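Local structure of putative metal-dependent isothiocyanate hydrolase SaxA (6BRM) at residues B[71-75]-B[76-80]; B[165-168]-B[169-173]. The protein probably hydrolyses isothiocyanates as a zinc-dependent enzyme with the metallo-beta-lactamase fold. One frame throughout, in Å; residues are numbered along the deposited sequence.

Interaction 1 of 2, residues B[71-75]-B[76-80]; sequences DHWDE and AAQQA. With ZN (zinc ion), chain M.
Gln78 lies over one face of the Trp73 ring, at the start of helix 75-80. Its CB sits near the backbone oxygens of Asp74 and Glu75. With CG beside its backbone N (chi1 -68°) and an extended chain beyond, the side chain runs back over the indole. CG lies 3.5 Å from Trp73 CE2, offset toward the rim of the ring. CD passes close to Asp74 O. OE1 faces the carboxylate of Glu75 without a bond. NE2 ends near Trp73 CD1 and gives a weak hydrogen bond to Trp73 O, 3.2 Å away. Ala77 CB adds an apolar contact, 4.1 Å from Trp73 CZ3.

Asp74 is the N-cap. Its OD1 accepts from Ala77 N at 2.9 Å, with the donor above the carboxylate plane. Leu26 N also donates a hydrogen bond to OD1, and Ala27 N and Trp32 NE1 donate to OD2.

Asp71 OD2 and His72 NE2 bind the same zinc ion, each at 2.2 Å; Asp164 and His221 complete its protein ligands. Asp23 OD2 is hydrogen-bonded to His72 ND1 and helps orient the ring. The HxHxDH motif thus runs into a capped helix, and four N-H groups probably stabilise the negative charge of the buried Asp74 carboxylate.

Interaction 2 of 2, residues B[165-168]-B[169-173]; sequences TVWV and KPYVK
Trp167 and Tyr171 both carry CG anti to the backbone N, with chi1 of -169° and 173°, and this brings their rings together at the start of helix 169-178. The pair is T-shaped. An edge of Tyr171 points at one face of Trp167, with the planes 63° apart. The Trp167 six-membered ring and the Tyr171 ring have centroids 5.5 Å apart. Contact is made by the CE2 corner of the tyrosine, which lies 3.9 Å from Trp167 CZ3.

Val172 meets another part of the same indole. Its CG2 branch is beside the backbone N and reaches the indole where its two rings join on the nitrogen side, 3.3 Å from Trp167 CZ2 and 3.4 Å from Trp167 NE1. The tryptophan is therefore packed by two successive residues of the first helical turn.

Val168 is the N-cap residue. Its side chain cannot cap, but its carbonyl starts the helix. Val168 O accepts two weak hydrogen bonds, from Tyr171 N at 3.1 Å and from Val172 N at 3.4 Å. Val168 CB also packs on the ring of Pro170, 3.8 Å from CD. Before the turn, Thr165 OG1 donates to Val166 O at 2.7 Å.

The polar ends lead into the dimer. Trp167 NE1 bonds to Tyr134 O of the second subunit. Lys169 NZ bonds to Gly126 O and forms a salt bridge with Asp125, both of the second subunit.

Within its own chain the aromatic pair packs against helix 203-211 and strand 182-186. Trp167 lies on Asp204, Arg207 and Thr208 of the helix. Tyr171 also touches Thr208 and packs down on Val183 and Leu185 of the strand.

Interaction 1 comes first along the chain, and the two contacts lie on opposite sides of its centre. The centres of interactions 1 and 2 are about 28 Å apart. The nearest atoms of interactions 1 and 2 are about 8 Å apart, without touching. Each is a loop that leaves a strand and enters a helix, but the strands belong to different sheets: 62-64 in one seven-stranded sheet, 159-163 in the other. These are the two sheets of the metallo-beta-lactamase sandwich. Both loops adjoin zinc ligands: residues 71-75 include two of them, and residues 165-168 lead away from Asp164, which binds both zinc ions. Interaction 2 also touches the second subunit, so the chain just after a zinc ligand takes part in the dimer interface.

Interaction 1 of 2, residues B[71-75]-B[76-80]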
ATOM      1  N   ASP B  71     -17.209  -6.762 -13.461  1.00 51.41           N
ATOM      2  CA  ASP B  71     -17.398  -5.433 -14.081  1.00 51.87           C
ATOM      3  C   ASP B  71     -16.157  -4.868 -14.813  1.00 51.50           C
ATOM      4  O   ASP B  71     -16.185  -3.726 -15.282  1.00 53.76           O
ATOM      5  CB  ASP B  71     -17.908  -4.410 -13.042  1.00 52.49           C
ATOM      6  CG  ASP B  71     -16.933  -4.200 -11.895  1.00 53.06           C
ATOM      7  OD1 ASP B  71     -16.543  -5.215 -11.283  1.00 55.13           O
ATOM      8  OD2 ASP B  71     -16.559  -3.042 -11.596  1.00 51.60           O
ATOM      9  N   HIS B  72     -15.069  -5.642 -14.873  1.00 49.64           N
ATOM     10  CA  HIS B  72     -13.886  -5.324 -15.686  1.00 48.51           C
ATOM     11  C   HIS B  72     -13.496  -6.415 -16.699  1.00 47.18           C
ATOM     12  O   HIS B  72     -12.593  -6.202 -17.504  1.00 47.39           O
ATOM     13  CB  HIS B  72     -12.697  -5.074 -14.754  1.00 47.85           C
ATOM     14  CG  HIS B  72     -12.942  -4.003 -13.744  1.00 45.94           C
ATOM     15  ND1 HIS B  72     -12.468  -2.719 -13.892  1.00 46.18           N
ATOM     16  CD2 HIS B  72     -13.628  -4.019 -12.576  1.00 47.28           C
ATOM     17  CE1 HIS B  72     -12.845  -1.990 -12.858  1.00 46.84           C
ATOM     18  NE2 HIS B  72     -13.551  -2.756 -12.043  1.00 47.77           N
ATOM     19  N   TRP B  73     -14.177  -7.561 -16.666  1.00 46.86           N
ATOM     20  CA  TRP B  73     -13.809  -8.745 -17.444  1.00 45.93           C
ATOM     21  C   TRP B  73     -14.914  -9.791 -17.252  1.00 48.38           C
ATOM     22  O   TRP B  73     -14.792 -10.699 -16.418  1.00 48.98           O
ATOM     23  CB  TRP B  73     -12.444  -9.284 -16.985  1.00 44.19           C
ATOM     24  CG  TRP B  73     -11.938 -10.494 -17.723  1.00 42.47           C
ATOM     25  CD1 TRP B  73     -11.670 -11.723 -17.191  1.00 41.25           C
ATOM     26  CD2 TRP B  73     -11.622 -10.584 -19.118  1.00 41.10           C
ATOM     27  NE1 TRP B  73     -11.214 -12.573 -18.167  1.00 40.89           N
ATOM     28  CE2 TRP B  73     -11.172 -11.900 -19.359  1.00 40.89           C
ATOM     29  CE3 TRP B  73     -11.678  -9.680 -20.188  1.00 41.09           C
ATOM     30  CZ2 TRP B  73     -10.778 -12.337 -20.630  1.00 41.22           C
ATOM     31  CZ3 TRP B  73     -11.287 -10.114 -21.457  1.00 41.07           C
ATOM     32  CH2 TRP B  73     -10.842 -11.431 -21.663  1.00 41.27           C
ATOM     33  N   ASP B  74     -15.999  -9.633 -18.012  1.00 51.29           N
ATOM     34  CA  ASP B  74     -17.184 -10.506 -17.902  1.00 53.20           C
ATOM     35  C   ASP B  74     -17.138 -11.672 -18.883  1.00 56.96           C
ATOM     36  O   ASP B  74     -16.270 -11.720 -19.757  1.00 59.24           O
ATOM     37  CB  ASP B  74     -18.494  -9.705 -18.063  1.00 53.00           C
ATOM     38  CG  ASP B  74     -18.634  -9.019 -19.425  1.00 52.07           C
ATOM     39  OD1 ASP B  74     -17.781  -9.196 -20.319  1.00 51.59           O
ATOM     40  OD2 ASP B  74     -19.621  -8.280 -19.595  1.00 50.12           O
ATOM     41  N   GLU B  75     -18.081 -12.600 -18.727  1.00 63.13           N
ATOM     42  CA  GLU B  75     -18.194 -13.778 -19.604  1.00 64.99           C
ATOM     43  C   GLU B  75     -18.383 -13.383 -21.075  1.00 64.90           C
ATOM     44  O   GLU B  75     -17.814 -14.020 -21.957  1.00 67.94           O
ATOM     45  CB  GLU B  75     -19.342 -14.694 -19.140  1.00 67.69           C
ATOM     46  CG  GLU B  75     -19.324 -16.110 -19.719  1.00 70.87           C
ATOM     47  CD  GLU B  75     -18.250 -17.013 -19.117  1.00 73.50           C
ATOM     48  OE1 GLU B  75     -18.096 -17.033 -17.872  1.00 77.09           O
ATOM     49  OE2 GLU B  75     -17.568 -17.726 -19.889  1.00 69.59           O
ATOM     50  N   ALA B  76     -19.166 -12.332 -21.331  1.00 63.71           N
ATOM     51  CA  ALA B  76     -19.367 -11.810 -22.696  1.00 64.22           C
ATOM     52  C   ALA B  76     -18.056 -11.416 -23.388  1.00 65.07           C
ATOM     53  O   ALA B  76     -17.855 -11.722 -24.564  1.00 64.77           O
ATOM     54  CB  ALA B  76     -20.317 -10.621 -22.672  1.00 64.17           C
ATOM     55  N   ALA B  77     -17.180 -10.739 -22.647  1.00 66.63           N
ATOM     56  CA  ALA B  77     -15.847 -10.370 -23.136  1.00 66.48           C
ATOM     57  C   ALA B  77     -14.927 -11.585 -23.279  1.00 67.78           C
ATOM     58  O   ALA B  77     -14.123 -11.648 -24.210  1.00 70.03           O
ATOM     59  CB  ALA B  77     -15.214  -9.337 -22.215  1.00 67.10           C
ATOM     60  N   GLN B  78     -15.044 -12.542 -22.355  1.00 67.52           N
ATOM     61  CA  GLN B  78     -14.281 -13.801 -22.424  1.00 66.88           C
ATOM     62  C   GLN B  78     -14.627 -14.643 -23.660  1.00 67.74           C
ATOM     63  O   GLN B  78     -13.794 -15.419 -24.134  1.00 71.19           O
ATOM     64  CB  GLN B  78     -14.486 -14.631 -21.148  1.00 65.87           C
ATOM     65  CG  GLN B  78     -13.868 -14.006 -19.905  1.00 65.35           C
ATOM     66  CD  GLN B  78     -14.454 -14.539 -18.610  1.00 65.88           C
ATOM     67  OE1 GLN B  78     -14.866 -15.696 -18.530  1.00 69.01           O
ATOM     68  NE2 GLN B  78     -14.490 -13.694 -17.584  1.00 63.36           N
ATOM     69  N   GLN B  79     -15.852 -14.494 -24.164  1.00 68.23           N
ATOM     70  CA  GLN B  79     -16.272 -15.114 -25.421  1.00 68.37           C
ATOM     71  C   GLN B  79     -15.894 -14.246 -26.621  1.00 67.03           C
ATOM     72  O   GLN B  79     -15.272 -14.731 -27.570  1.00 68.16           O
ATOM     73  CB  GLN B  79     -17.787 -15.354 -25.422  1.00 71.66           C
ATOM     74  CG  GLN B  79     -18.286 -16.285 -24.323  1.00 73.30           C
ATOM     75  CD  GLN B  79     -19.801 -16.345 -24.245  1.00 75.01           C
ATOM     76  OE1 GLN B  79     -20.391 -16.102 -23.190  1.00 76.34           O
ATOM     77  NE2 GLN B  79     -20.442 -16.666 -25.367  1.00 75.62           N
ATOM     78  N   ALA B  80     -16.263 -12.965 -26.565  1.00 66.16           N
ATOM     79  CA  ALA B  80     -16.169 -12.052 -27.723  1.00 64.92           C
ATOM     80  C   ALA B  80     -14.744 -11.661 -28.142  1.00 64.08           C
ATOM     81  O   ALA B  80     -14.479 -11.493 -29.336  1.00 63.54           O
ATOM     82  CB  ALA B  80     -16.993 -10.798 -27.468  1.00 65.07           C
TER
HETATM   83 ZN    ZN M 302     -14.884  -2.296 -10.363  1.00 52.75          ZN
HETATM   84  O   HOH W   1     -15.001  -4.355  -9.579  1.00 47.57           O
HETATM   85  O   HOH W   2     -16.019  -1.852  -8.530  1.00 46.81           O

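Interaction 2 of 2, residues B[165-168]-B[169-173]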
ATOM      1  N   THR B 165      -9.182   1.342  -6.590  1.00 44.16           N
ATOM      2  CA  THR B 165      -8.522   1.587  -5.308  1.00 44.15           C
ATOM      3  C   THR B 165      -9.249   2.708  -4.564  1.00 44.14           C
ATOM      4  O   THR B 165      -9.792   3.601  -5.201  1.00 44.40           O
ATOM      5  CB  THR B 165      -7.028   1.968  -5.495  1.00 43.93           C
ATOM      6  OG1 THR B 165      -6.425   2.224  -4.218  1.00 43.73           O
ATOM      7  CG2 THR B 165      -6.848   3.202  -6.389  1.00 43.29           C
ATOM      8  N   VAL B 166      -9.278   2.642  -3.230  1.00 43.09           N
ATOM      9  CA  VAL B 166      -9.636   3.804  -2.404  1.00 43.48           C
ATOM     10  C   VAL B 166      -8.353   4.592  -2.107  1.00 44.35           C
ATOM     11  O   VAL B 166      -7.257   4.198  -2.536  1.00 44.84           O
ATOM     12  CB  VAL B 166     -10.379   3.422  -1.090  1.00 44.39           C
ATOM     13  CG1 VAL B 166     -11.555   2.498  -1.385  1.00 44.25           C
ATOM     14  CG2 VAL B 166      -9.446   2.803  -0.049  1.00 44.28           C
ATOM     15  N   TRP B 167      -8.490   5.704  -1.388  1.00 43.74           N
ATOM     16  CA  TRP B 167      -7.336   6.526  -1.025  1.00 43.98           C
ATOM     17  C   TRP B 167      -6.414   5.793  -0.036  1.00 44.28           C
ATOM     18  O   TRP B 167      -6.755   5.615   1.137  1.00 41.63           O
ATOM     19  CB  TRP B 167      -7.783   7.872  -0.444  1.00 43.96           C
ATOM     20  CG  TRP B 167      -6.668   8.862  -0.300  1.00 45.33           C
ATOM     21  CD1 TRP B 167      -5.684   8.863   0.650  1.00 45.90           C
ATOM     22  CD2 TRP B 167      -6.424  10.007  -1.127  1.00 45.70           C
ATOM     23  NE1 TRP B 167      -4.843   9.932   0.461  1.00 46.11           N
ATOM     24  CE2 TRP B 167      -5.272  10.650  -0.623  1.00 45.82           C
ATOM     25  CE3 TRP B 167      -7.064  10.548  -2.248  1.00 45.85           C
ATOM     26  CZ2 TRP B 167      -4.749  11.814  -1.195  1.00 46.47           C
ATOM     27  CZ3 TRP B 167      -6.541  11.699  -2.823  1.00 47.02           C
ATOM     28  CH2 TRP B 167      -5.393  12.323  -2.294  1.00 47.05           C
ATOM     29  N   VAL B 168      -5.256   5.363  -0.543  1.00 44.54           N
ATOM     30  CA  VAL B 168      -4.138   4.885   0.285  1.00 44.47           C
ATOM     31  C   VAL B 168      -2.870   5.620  -0.152  1.00 44.59           C
ATOM     32  O   VAL B 168      -2.881   6.290  -1.182  1.00 45.00           O
ATOM     33  CB  VAL B 168      -3.972   3.353   0.204  1.00 44.45           C
ATOM     34  CG1 VAL B 168      -5.083   2.676   0.979  1.00 46.14           C
ATOM     35  CG2 VAL B 168      -3.958   2.849  -1.238  1.00 44.17           C
ATOM     36  N   LYS B 169      -1.788   5.514   0.619  1.00 44.89           N
ATOM     37  CA  LYS B 169      -0.563   6.288   0.309  1.00 45.07           C
ATOM     38  C   LYS B 169       0.189   5.813  -0.951  1.00 44.70           C
ATOM     39  O   LYS B 169       0.854   6.629  -1.590  1.00 47.37           O
ATOM     40  CB  LYS B 169       0.377   6.419   1.531  1.00 45.74           C
ATOM     41  CG  LYS B 169       1.716   5.685   1.475  1.00 45.01           C
ATOM     42  CD  LYS B 169       2.499   5.926   2.754  1.00 44.23           C
ATOM     43  CE  LYS B 169       3.891   5.326   2.686  1.00 43.81           C
ATOM     44  NZ  LYS B 169       3.888   3.857   2.474  1.00 42.87           N
ATOM     45  N   PRO B 170       0.093   4.515  -1.316  1.00 43.67           N
ATOM     46  CA  PRO B 170       0.626   4.112  -2.628  1.00 43.94           C
ATOM     47  C   PRO B 170       0.012   4.855  -3.824  1.00 45.02           C
ATOM     48  O   PRO B 170       0.666   4.995  -4.865  1.00 45.10           O
ATOM     49  CB  PRO B 170       0.294   2.620  -2.689  1.00 42.04           C
ATOM     50  CG  PRO B 170       0.352   2.191  -1.270  1.00 42.71           C
ATOM     51  CD  PRO B 170      -0.275   3.332  -0.516  1.00 43.47           C
ATOM     52  N   TYR B 171      -1.232   5.310  -3.673  1.00 44.28           N
ATOM     53  CA  TYR B 171      -1.854   6.184  -4.659  1.00 45.56           C
ATOM     54  C   TYR B 171      -1.243   7.593  -4.621  1.00 47.11           C
ATOM     55  O   TYR B 171      -0.971   8.176  -5.666  1.00 48.54           O
ATOM     56  CB  TYR B 171      -3.376   6.242  -4.453  1.00 45.36           C
ATOM     57  CG  TYR B 171      -4.042   7.257  -5.337  1.00 44.13           C
ATOM     58  CD1 TYR B 171      -4.257   6.987  -6.684  1.00 44.66           C
ATOM     59  CD2 TYR B 171      -4.418   8.501  -4.842  1.00 43.14           C
ATOM     60  CE1 TYR B 171      -4.850   7.922  -7.514  1.00 44.44           C
ATOM     61  CE2 TYR B 171      -5.009   9.446  -5.662  1.00 43.44           C
ATOM     62  CZ  TYR B 171      -5.223   9.148  -6.998  1.00 44.06           C
ATOM     63  OH  TYR B 171      -5.802  10.054  -7.839  1.00 43.09           O
ATOM     64  N   VAL B 172      -1.039   8.133  -3.421  1.00 49.69           N
ATOM     65  CA  VAL B 172      -0.446   9.471  -3.247  1.00 50.73           C
ATOM     66  C   VAL B 172       0.992   9.521  -3.763  1.00 52.57           C
ATOM     67  O   VAL B 172       1.360  10.461  -4.471  1.00 55.40           O
ATOM     68  CB  VAL B 172      -0.489   9.939  -1.768  1.00 50.49           C
ATOM     69  CG1 VAL B 172       0.205  11.293  -1.592  1.00 50.19           C
ATOM     70  CG2 VAL B 172      -1.929  10.016  -1.282  1.00 50.97           C
ATOM     71  N   LYS B 173       1.796   8.520  -3.405  1.00 53.97           N
ATOM     72  CA  LYS B 173       3.182   8.418  -3.893  1.00 56.20           C
ATOM     73  C   LYS B 173       3.301   8.284  -5.416  1.00 55.07           C
ATOM     74  O   LYS B 173       4.303   8.708  -5.995  1.00 56.41           O
ATOM     75  CB  LYS B 173       3.913   7.247  -3.224  1.00 58.47           C
ATOM     76  CG  LYS B 173       4.238   7.486  -1.759  1.00 60.08           C
ATOM     77  CD  LYS B 173       4.841   6.254  -1.103  1.00 62.32           C
ATOM     78  CE  LYS B 173       6.263   5.977  -1.567  1.00 64.04           C
ATOM     79  NZ  LYS B 173       6.835   4.773  -0.900  1.00 65.10           N
TER